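Local structure of DNA replication and repair protein RecF (Caldanaerobacter subterraneus subsp. tengcongensis, 5Z69) at residues R199-R204 with H272-K277. The protein binds ATP and probably single-stranded DNA as an ABC-type ATPase and mediator of recombinational DNA repair in the RecFOR pathway. Residues are numbered along the deposited sequence; the frame is centred on the assembly and turned at random.
Sequences RIIKVR and HREDFK
Arg204 reaches from its helix to the carboxylate of Glu274, and NH1 sits 3.0 Å from OE1 in a buried salt bridge. The hydrogen bond is bent, with 142° at the hydrogen, and it comes onto OE1 from above the carboxylate rather than within its plane. The guanidinium and carboxylate planes are turned 68° apart. From the guanidinium side the acid lies at the edge, only slightly tilted from the plane, while CG2 of Ile200 rests 3.7 Å above one face near the rim.

The other carboxylate oxygen meets hydrocarbon: Glu274 OE2 lies 3.1 Å from CG1 of Ile201 and 3.4 Å from its CD1. With CG1 beside the backbone N (chi1 -76°), the ethyl arm of Ile201 is brought against OE2, and the two side chains cross at about a right angle. Both glutamate and arginine chains are extended beyond CG, and together they bridge the 10.3 Å between the CA atoms of Arg204 and Glu274.

In the fold, this joins the middle of the long helix 186-222 to the residues leading into strand 275-280, the central strand of a small three-stranded antiparallel sheet, well away from the P-loop.

Further partners fix both ends. Tyr231 OH also bonds Glu274 OE1 and Ser234 OG bonds OE2, so each buried oxygen has a hydroxyl partner. Around Arg204, Asp145 forms a second salt bridge at NH2, Tyr155 OH bonds NE, and the carbonyl of Pro271 shares NH1 with the glutamate.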
loop_
_atom_site.group_PDB
_atom_site.type_symbol
_atom_site.label_atom_id
_atom_site.label_comp_id
_atom_site.label_asym_id
_atom_site.label_seq_id
_atom_site.Cartn_x
_atom_site.Cartn_y
_atom_site.Cartn_z
ATOM N N ARG A 199 7.541 -17.858 3.780
ATOM C CA ARG A 199 6.660 -18.934 3.307
ATOM C C ARG A 199 5.208 -18.472 3.179
ATOM O O ARG A 199 4.520 -18.797 2.215
ATOM C CB ARG A 199 6.756 -20.126 4.232
ATOM C CG ARG A 199 8.044 -20.871 4.066
ATOM C CD ARG A 199 7.853 -22.316 4.439
ATOM N NE ARG A 199 7.690 -22.468 5.874
ATOM C CZ ARG A 199 8.704 -22.642 6.709
ATOM N NH1 ARG A 199 9.941 -22.673 6.235
ATOM N NH2 ARG A 199 8.485 -22.785 8.011
ATOM N N ILE A 200 4.766 -17.671 4.134
ATOM C CA ILE A 200 3.397 -17.176 4.157
ATOM C C ILE A 200 3.145 -16.196 3.003
ATOM O O ILE A 200 2.122 -16.278 2.314
ATOM C CB ILE A 200 3.113 -16.527 5.526
ATOM C CG1 ILE A 200 2.784 -17.624 6.559
ATOM C CG2 ILE A 200 1.982 -15.501 5.451
ATOM C CD1 ILE A 200 3.056 -17.193 7.994
ATOM N N ILE A 201 4.079 -15.272 2.792
ATOM C CA ILE A 201 3.959 -14.337 1.676
ATOM C C ILE A 201 3.869 -15.102 0.363
ATOM O O ILE A 201 3.013 -14.817 -0.478
ATOM C CB ILE A 201 5.149 -13.354 1.643
ATOM C CG1 ILE A 201 4.960 -12.298 2.727
ATOM C CG2 ILE A 201 5.291 -12.704 0.255
ATOM C CD1 ILE A 201 6.242 -11.614 3.148
ATOM N N LYS A 202 4.723 -16.109 0.207
ATOM C CA LYS A 202 4.738 -16.892 -1.025
ATOM C C LYS A 202 3.379 -17.537 -1.299
ATOM O O LYS A 202 2.862 -17.472 -2.419
ATOM C CB LYS A 202 5.822 -17.973 -0.971
ATOM C CG LYS A 202 5.940 -18.742 -2.279
ATOM C CD LYS A 202 6.208 -20.223 -2.076
ATOM C CE LYS A 202 4.950 -20.953 -1.606
ATOM N NZ LYS A 202 5.131 -22.435 -1.474
ATOM N N VAL A 203 2.789 -18.146 -0.279
ATOM C CA VAL A 203 1.511 -18.802 -0.480
ATOM C C VAL A 203 0.377 -17.797 -0.663
ATOM O O VAL A 203 -0.528 -18.013 -1.484
ATOM C CB VAL A 203 1.177 -19.740 0.688
ATOM C CG1 VAL A 203 -0.257 -20.274 0.547
ATOM C CG2 VAL A 203 2.196 -20.870 0.750
ATOM N N ARG A 204 0.415 -16.705 0.093
ATOM C CA ARG A 204 -0.594 -15.663 -0.080
ATOM C C ARG A 204 -0.584 -15.141 -1.511
ATOM O O ARG A 204 -1.647 -14.891 -2.092
ATOM C CB ARG A 204 -0.377 -14.506 0.888
ATOM C CG ARG A 204 -0.845 -14.781 2.310
ATOM C CD ARG A 204 -0.654 -13.548 3.183
ATOM N NE ARG A 204 -1.144 -13.801 4.527
ATOM C CZ ARG A 204 -1.089 -12.935 5.525
ATOM N NH1 ARG A 204 -0.551 -11.730 5.344
ATOM N NH2 ARG A 204 -1.569 -13.279 6.713
ATOM N N HIS A 272 1.377 -10.028 9.364
ATOM C CA HIS A 272 0.252 -9.558 10.174
ATOM C C HIS A 272 -0.051 -8.072 9.989
ATOM O O HIS A 272 -0.955 -7.539 10.648
ATOM C CB HIS A 272 0.511 -9.833 11.661
ATOM C CG HIS A 272 1.713 -9.117 12.193
ATOM N ND1 HIS A 272 3.000 -9.486 11.871
ATOM C CD2 HIS A 272 1.822 -8.036 13.001
ATOM C CE1 HIS A 272 3.853 -8.674 12.471
ATOM N NE2 HIS A 272 3.164 -7.790 13.168
ATOM N N ARG A 273 0.700 -7.405 9.112
ATOM C CA ARG A 273 0.430 -5.996 8.811
ATOM C C ARG A 273 0.161 -5.784 7.345
ATOM O O ARG A 273 0.146 -4.654 6.894
ATOM C CB ARG A 273 1.606 -5.093 9.216
ATOM C CG ARG A 273 1.844 -5.002 10.706
ATOM C CD ARG A 273 0.711 -4.258 11.383
ATOM N NE ARG A 273 1.028 -3.985 12.782
ATOM C CZ ARG A 273 1.773 -2.963 13.198
ATOM N NH2 ARG A 273 1.995 -2.828 14.498
ATOM N N GLU A 274 -0.032 -6.867 6.597
ATOM C CA GLU A 274 -0.176 -6.761 5.145
ATOM C C GLU A 274 -1.607 -6.449 4.729
ATOM O O GLU A 274 -2.522 -6.450 5.556
ATOM C CB GLU A 274 0.307 -8.052 4.470
ATOM C CG GLU A 274 1.787 -8.341 4.725
ATOM C CD GLU A 274 2.289 -9.591 4.013
ATOM O OE1 GLU A 274 1.458 -10.384 3.520
ATOM O OE2 GLU A 274 3.525 -9.780 3.943
ATOM N N ASP A 275 -1.800 -6.146 3.450
ATOM C CA ASP A 275 -3.142 -5.969 2.922
ATOM C C ASP A 275 -3.117 -6.371 1.472
ATOM O O ASP A 275 -2.049 -6.680 0.949
ATOM C CB ASP A 275 -3.605 -4.523 3.098
ATOM C CG ASP A 275 -5.094 -4.346 2.868
ATOM O OD1 ASP A 275 -5.801 -5.360 2.726
ATOM O OD2 ASP A 275 -5.564 -3.186 2.832
ATOM N N PHE A 276 -4.276 -6.411 0.825
ATOM C CA PHE A 276 -4.294 -6.463 -0.634
ATOM C C PHE A 276 -5.365 -5.500 -1.130
ATOM O O PHE A 276 -6.383 -5.296 -0.479
ATOM C CB PHE A 276 -4.502 -7.896 -1.177
ATOM C CG PHE A 276 -5.809 -8.539 -0.795
ATOM C CD1 PHE A 276 -5.932 -9.240 0.402
ATOM C CD2 PHE A 276 -6.899 -8.491 -1.654
ATOM C CE1 PHE A 276 -7.129 -9.861 0.750
ATOM C CE2 PHE A 276 -8.102 -9.097 -1.324
ATOM C CZ PHE A 276 -8.225 -9.794 -0.115
ATOM N N LYS A 277 -5.090 -4.849 -2.250
ATOM C CA LYS A 277 -5.987 -3.820 -2.752
ATOM C C LYS A 277 -6.762 -4.397 -3.905
ATOM O O LYS A 277 -6.196 -5.085 -4.757
ATOM C CB LYS A 277 -5.224 -2.561 -3.200
ATOM C CG LYS A 277 -4.739 -1.635 -2.072
ATOM C CD LYS A 277 -4.502 -0.220 -2.612
ATOM C CE LYS A 277 -3.683 0.670 -1.656
ATOM N NZ LYS A 277 -4.373 1.003 -0.368
#